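Local coordinates for protein multisubunit Na+/H+ antiporter, A subunit (Anoxybacillus flavithermus, PDB 6Z16) that probably exchanges sodium ions for protons across the cell membrane as the large A subunit of a multisubunit Mrp-type antiporter complex, at residues I632-L645 / S748-F760. Numbering follows the deposited sequence.
Sequences IGWHEQWHIDLSRL and SIIAFLAYAGKHF
Arg644 lies across one face of the Tyr755 ring in a cation-pi contact, its CZ 4.6 Å from the ring centroid and 19° off the normal. Its CD sits on the same ring as a CH-pi donor, 3.7 Å from the centroid. The arginine chain runs out extended and turns at chi3 (-86°), which brings the guanidinium over the ring, beside the end of helix 734-755. There NH2 approaches Tyr755 O at an angle too poor for a hydrogen bond, while NH1 is bonded to Ala182 O of a neighbouring subunit; the imidazole of His759 presents a face to NE. Arg644 and His759 are less well ordered, so this detail is less certain. An alanine in place of Tyr755 removes the ring face under CD and the guanidinium, and would probably leave that group freer to turn.

Asp641 N donates to Ala756 O, 3.1 Å away and nearly straight at 174°. The loop after helix 613-634 thus passes over the end of helix 734-755 and fastens to the first residue that leaves helical geometry. Both helices are predicted to span the membrane, the second in the region related to MBH subunit E. Asp641 also forms an Asx turn, OD1 accepting from Ser643 N from above the carboxylate plane.

Ile640 splits its branches: CG2 reaches Phe752 CZ at 3.6 Å, and CD1 meets Leu753 CD2. Leu642 CD2 touches the edge of the same phenylalanine ring.

Toward helix 613-634 the backbones diverge, and Ile632 bridges the wider gap with CD1 on Ile750 CG1 (3.7 Å) and CG2 on Leu753 CD1. Looser is the exposed side, where Lys758 CG makes a CH-pi contact over one face of the His639 imidazole, 4.0 Å from its centroid, the side chains crossing at about a right angle.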
loop_
_atom_site.group_PDB
_atom_site.type_symbol
_atom_site.label_atom_id
_atom_site.label_comp_id
_atom_site.label_asym_id
_atom_site.label_seq_id
_atom_site.Cartn_x
_atom_site.Cartn_y
_atom_site.Cartn_z
ATOM N N ILE A 632 -33.700 -11.091 61.716
ATOM C CA ILE A 632 -32.340 -11.352 62.182
ATOM C C ILE A 632 -32.327 -11.643 63.678
ATOM O O ILE A 632 -31.690 -12.601 64.131
ATOM C CB ILE A 632 -31.412 -10.176 61.826
ATOM C CG1 ILE A 632 -31.295 -10.023 60.316
ATOM C CG2 ILE A 632 -30.026 -10.403 62.379
ATOM C CD1 ILE A 632 -30.662 -8.732 59.900
ATOM N N GLY A 633 -33.049 -10.840 64.466
ATOM C CA GLY A 633 -33.045 -10.998 65.909
ATOM C C GLY A 633 -33.762 -12.233 66.411
ATOM O O GLY A 633 -33.480 -12.682 67.527
ATOM N N TRP A 634 -34.683 -12.790 65.619
ATOM C CA TRP A 634 -35.379 -14.003 66.035
ATOM C C TRP A 634 -34.452 -15.212 66.055
ATOM O O TRP A 634 -34.610 -16.098 66.901
ATOM C CB TRP A 634 -36.566 -14.271 65.111
ATOM C CG TRP A 634 -37.397 -15.435 65.539
ATOM C CD1 TRP A 634 -38.196 -15.506 66.638
ATOM C CD2 TRP A 634 -37.492 -16.709 64.891
ATOM N NE1 TRP A 634 -38.797 -16.737 66.709
ATOM C CE2 TRP A 634 -38.378 -17.496 65.648
ATOM C CE3 TRP A 634 -36.921 -17.257 63.741
ATOM C CZ2 TRP A 634 -38.706 -18.801 65.292
ATOM C CZ3 TRP A 634 -37.244 -18.552 63.391
ATOM C CH2 TRP A 634 -38.130 -19.308 64.163
ATOM N N HIS A 635 -33.483 -15.262 65.149
ATOM C CA HIS A 635 -32.538 -16.364 65.082
ATOM C C HIS A 635 -31.359 -16.097 66.012
ATOM O O HIS A 635 -31.389 -15.194 66.852
ATOM C CB HIS A 635 -32.054 -16.572 63.653
ATOM C CG HIS A 635 -33.133 -16.963 62.698
ATOM N ND1 HIS A 635 -33.846 -16.040 61.965
ATOM C CD2 HIS A 635 -33.624 -18.177 62.356
ATOM C CE1 HIS A 635 -34.724 -16.669 61.207
ATOM N NE2 HIS A 635 -34.611 -17.967 61.427
ATOM N N GLU A 636 -30.295 -16.887 65.867
ATOM C CA GLU A 636 -29.087 -16.681 66.647
ATOM C C GLU A 636 -27.869 -16.315 65.812
ATOM O O GLU A 636 -26.874 -15.863 66.386
ATOM C CB GLU A 636 -28.775 -17.928 67.481
ATOM C CG GLU A 636 -29.838 -18.217 68.522
ATOM C CD GLU A 636 -29.923 -17.136 69.586
ATOM O OE1 GLU A 636 -28.872 -16.568 69.951
ATOM O OE2 GLU A 636 -31.047 -16.843 70.048
ATOM N N GLN A 637 -27.934 -16.514 64.486
ATOM C CA GLN A 637 -26.946 -16.033 63.509
ATOM C C GLN A 637 -25.539 -16.549 63.798
ATOM O O GLN A 637 -24.583 -15.784 63.921
ATOM C CB GLN A 637 -26.958 -14.508 63.419
ATOM C CG GLN A 637 -28.231 -13.928 62.851
ATOM C CD GLN A 637 -28.451 -14.306 61.403
ATOM O OE1 GLN A 637 -27.504 -14.466 60.638
ATOM N NE2 GLN A 637 -29.708 -14.409 61.008
ATOM N N TRP A 638 -25.419 -17.868 63.902
ATOM C CA TRP A 638 -24.148 -18.491 64.229
ATOM C C TRP A 638 -23.210 -18.467 63.024
ATOM O O TRP A 638 -23.566 -18.028 61.925
ATOM C CB TRP A 638 -24.354 -19.933 64.683
ATOM C CG TRP A 638 -25.064 -20.104 65.985
ATOM C CD1 TRP A 638 -26.378 -20.420 66.164
ATOM C CD2 TRP A 638 -24.495 -19.990 67.294
ATOM N NE1 TRP A 638 -26.662 -20.510 67.504
ATOM C CE2 TRP A 638 -25.524 -20.244 68.220
ATOM C CE3 TRP A 638 -23.216 -19.694 67.773
ATOM C CZ2 TRP A 638 -25.316 -20.212 69.597
ATOM C CZ3 TRP A 638 -23.010 -19.662 69.141
ATOM C CH2 TRP A 638 -24.055 -19.920 70.036
ATOM N N HIS A 639 -21.996 -18.972 63.263
ATOM C CA HIS A 639 -20.984 -19.270 62.246
ATOM C C HIS A 639 -20.598 -18.028 61.438
ATOM O O HIS A 639 -20.879 -17.908 60.246
ATOM C CB HIS A 639 -21.437 -20.410 61.330
ATOM C CG HIS A 639 -20.354 -20.931 60.437
ATOM N ND1 HIS A 639 -20.091 -20.390 59.196
ATOM C CD2 HIS A 639 -19.455 -21.927 60.611
ATOM C CE1 HIS A 639 -19.085 -21.041 58.640
ATOM N NE2 HIS A 639 -18.679 -21.976 59.479
ATOM N N ILE A 640 -19.980 -17.078 62.129
ATOM C CA ILE A 640 -19.293 -15.985 61.455
ATOM C C ILE A 640 -17.882 -16.464 61.143
ATOM O O ILE A 640 -17.060 -16.638 62.046
ATOM C CB ILE A 640 -19.279 -14.713 62.304
ATOM C CG1 ILE A 640 -20.705 -14.219 62.531
ATOM C CG2 ILE A 640 -18.446 -13.644 61.639
ATOM C CD1 ILE A 640 -21.416 -13.863 61.257
ATOM N N ASP A 641 -17.609 -16.710 59.869
ATOM C CA ASP A 641 -16.311 -17.195 59.415
ATOM C C ASP A 641 -15.659 -16.070 58.622
ATOM O O ASP A 641 -16.157 -15.680 57.562
ATOM C CB ASP A 641 -16.466 -18.462 58.576
ATOM C CG ASP A 641 -15.151 -19.194 58.356
ATOM O OD1 ASP A 641 -14.101 -18.732 58.846
ATOM O OD2 ASP A 641 -15.168 -20.246 57.687
ATOM N N LEU A 642 -14.554 -15.550 59.142
ATOM C CA LEU A 642 -13.820 -14.465 58.511
ATOM C C LEU A 642 -12.739 -14.964 57.563
ATOM O O LEU A 642 -11.908 -14.168 57.117
ATOM C CB LEU A 642 -13.196 -13.572 59.581
ATOM C CG LEU A 642 -14.182 -12.816 60.469
ATOM C CD1 LEU A 642 -13.452 -12.154 61.619
ATOM C CD2 LEU A 642 -14.945 -11.784 59.653
ATOM N N SER A 643 -12.731 -16.257 57.247
ATOM C CA SER A 643 -11.689 -16.816 56.402
ATOM C C SER A 643 -11.905 -16.534 54.924
ATOM O O SER A 643 -10.946 -16.612 54.154
ATOM C CB SER A 643 -11.582 -18.323 56.619
ATOM O OG SER A 643 -10.621 -18.881 55.746
ATOM N N ARG A 644 -13.136 -16.230 54.504
ATOM C CA ARG A 644 -13.363 -15.885 53.105
ATOM C C ARG A 644 -12.766 -14.520 52.768
ATOM O O ARG A 644 -12.347 -14.295 51.625
ATOM C CB ARG A 644 -14.866 -15.914 52.782
ATOM C CG ARG A 644 -15.144 -15.666 51.307
ATOM C CD ARG A 644 -16.565 -15.441 50.881
ATOM N NE ARG A 644 -17.381 -16.598 50.587
ATOM C CZ ARG A 644 -18.621 -16.478 50.134
ATOM N NH1 ARG A 644 -19.339 -17.537 49.853
ATOM N NH2 ARG A 644 -19.128 -15.277 49.925
ATOM N N LEU A 645 -12.653 -13.638 53.766
ATOM C CA LEU A 645 -12.288 -12.237 53.569
ATOM C C LEU A 645 -10.904 -12.078 52.943
ATOM O O LEU A 645 -9.972 -12.825 53.251
ATOM C CB LEU A 645 -12.323 -11.499 54.911
ATOM C CG LEU A 645 -13.603 -10.900 55.505
ATOM C CD1 LEU A 645 -14.163 -9.815 54.615
ATOM C CD2 LEU A 645 -14.664 -11.943 55.810
ATOM N N SER A 748 -26.118 -3.310 55.523
ATOM C CA SER A 748 -24.724 -3.624 55.836
ATOM C C SER A 748 -24.603 -4.925 56.616
ATOM O O SER A 748 -23.758 -5.773 56.306
ATOM C CB SER A 748 -24.104 -2.491 56.641
ATOM O OG SER A 748 -24.128 -1.290 55.915
ATOM N N ILE A 749 -25.445 -5.104 57.634
ATOM C CA ILE A 749 -25.280 -6.285 58.466
ATOM C C ILE A 749 -25.816 -7.524 57.754
ATOM O O ILE A 749 -25.292 -8.622 57.963
ATOM C CB ILE A 749 -25.905 -6.060 59.858
ATOM C CG1 ILE A 749 -25.376 -7.085 60.859
ATOM C CG2 ILE A 749 -27.418 -6.085 59.832
ATOM C CD1 ILE A 749 -23.905 -6.916 61.159
ATOM N N ILE A 750 -26.785 -7.374 56.841
ATOM C CA ILE A 750 -27.214 -8.529 56.051
ATOM C C ILE A 750 -26.128 -8.925 55.056
ATOM O O ILE A 750 -25.873 -10.118 54.848
ATOM C CB ILE A 750 -28.560 -8.262 55.349
ATOM C CG1 ILE A 750 -29.672 -8.052 56.363
ATOM C CG2 ILE A 750 -28.992 -9.451 54.529
ATOM C CD1 ILE A 750 -30.927 -7.511 55.750
ATOM N N ALA A 751 -25.443 -7.937 54.460
ATOM C CA ALA A 751 -24.335 -8.238 53.558
ATOM C C ALA A 751 -23.183 -8.919 54.286
ATOM O O ALA A 751 -22.573 -9.855 53.754
ATOM C CB ALA A 751 -23.854 -6.961 52.879
ATOM N N PHE A 752 -22.892 -8.493 55.516
ATOM C CA PHE A 752 -21.838 -9.162 56.272
ATOM C C PHE A 752 -22.240 -10.571 56.686
ATOM O O PHE A 752 -21.413 -11.488 56.641
ATOM C CB PHE A 752 -21.442 -8.361 57.506
ATOM C CG PHE A 752 -20.464 -9.086 58.381
ATOM C CD1 PHE A 752 -19.167 -9.287 57.959
ATOM C CD2 PHE A 752 -20.849 -9.593 59.611
ATOM C CE1 PHE A 752 -18.265 -9.969 58.746
ATOM C CE2 PHE A 752 -19.954 -10.276 60.401
ATOM C CZ PHE A 752 -18.660 -10.461 59.968
ATOM N N LEU A 753 -23.494 -10.765 57.106
ATOM C CA LEU A 753 -23.944 -12.095 57.511
ATOM C C LEU A 753 -24.001 -13.053 56.329
ATOM O O LEU A 753 -23.680 -14.238 56.468
ATOM C CB LEU A 753 -25.309 -12.001 58.188
ATOM C CG LEU A 753 -25.360 -11.434 59.604
ATOM C CD1 LEU A 753 -26.788 -11.135 59.981
ATOM C CD2 LEU A 753 -24.758 -12.427 60.567
ATOM N N ALA A 754 -24.391 -12.551 55.156
ATOM C CA ALA A 754 -24.503 -13.400 53.979
ATOM C C ALA A 754 -23.138 -13.750 53.419
ATOM O O ALA A 754 -22.911 -14.890 53.002
ATOM C CB ALA A 754 -25.349 -12.709 52.916
ATOM N N TYR A 755 -22.211 -12.792 53.414
ATOM C CA TYR A 755 -20.924 -13.037 52.781
ATOM C C TYR A 755 -20.035 -13.951 53.615
ATOM O O TYR A 755 -19.166 -14.631 53.064
ATOM C CB TYR A 755 -20.218 -11.711 52.523
ATOM C CG TYR A 755 -18.967 -11.849 51.703
ATOM C CD1 TYR A 755 -19.038 -12.017 50.330
ATOM C CD2 TYR A 755 -17.716 -11.831 52.303
ATOM C CE1 TYR A 755 -17.899 -12.156 49.574
ATOM C CE2 TYR A 755 -16.574 -11.966 51.559
ATOM C CZ TYR A 755 -16.669 -12.118 50.191
ATOM O OH TYR A 755 -15.523 -12.262 49.447
ATOM N N ALA A 756 -20.237 -14.003 54.925
ATOM C CA ALA A 756 -19.308 -14.673 55.822
ATOM C C ALA A 756 -19.948 -15.848 56.547
ATOM O O ALA A 756 -19.749 -16.035 57.745
ATOM C CB ALA A 756 -18.734 -13.684 56.829
ATOM N N GLY A 757 -20.714 -16.667 55.832
ATOM C CA GLY A 757 -21.313 -17.844 56.433
ATOM C C GLY A 757 -20.844 -19.140 55.805
ATOM O O GLY A 757 -19.656 -19.289 55.508
ATOM N N LYS A 758 -21.754 -20.089 55.610
ATOM C CA LYS A 758 -21.465 -21.297 54.851
ATOM C C LYS A 758 -21.852 -21.092 53.394
ATOM O O LYS A 758 -22.693 -20.251 53.066
ATOM C CB LYS A 758 -22.204 -22.505 55.422
ATOM C CG LYS A 758 -21.701 -22.940 56.776
ATOM C CD LYS A 758 -22.388 -24.212 57.236
ATOM C CE LYS A 758 -21.937 -24.603 58.636
ATOM N NZ LYS A 758 -20.501 -24.974 58.658
ATOM N N HIS A 759 -21.241 -21.885 52.515
ATOM C CA HIS A 759 -21.390 -21.596 51.099
ATOM C C HIS A 759 -21.045 -22.793 50.230
ATOM O O HIS A 759 -20.241 -23.649 50.604
ATOM C CB HIS A 759 -20.509 -20.415 50.692
ATOM C CG HIS A 759 -19.049 -20.616 50.953
ATOM N ND1 HIS A 759 -18.224 -21.298 50.086
ATOM C CD2 HIS A 759 -18.258 -20.192 51.967
ATOM C CE1 HIS A 759 -16.992 -21.307 50.565
ATOM N NE2 HIS A 759 -16.986 -20.642 51.707
ATOM N N PHE A 760 -21.662 -22.816 49.051
ATOM C CA PHE A 760 -21.156 -23.517 47.884
ATOM C C PHE A 760 -20.494 -22.494 46.972
ATOM O O PHE A 760 -20.938 -21.346 46.892
ATOM C CB PHE A 760 -22.270 -24.245 47.137
ATOM C CG PHE A 760 -22.853 -25.399 47.891
ATOM C CD1 PHE A 760 -22.172 -26.600 47.980
ATOM C CD2 PHE A 760 -24.090 -25.293 48.492
ATOM C CE1 PHE A 760 -22.709 -27.670 48.671
ATOM C CE2 PHE A 760 -24.636 -26.354 49.178
ATOM C CZ PHE A 760 -23.944 -27.546 49.271
#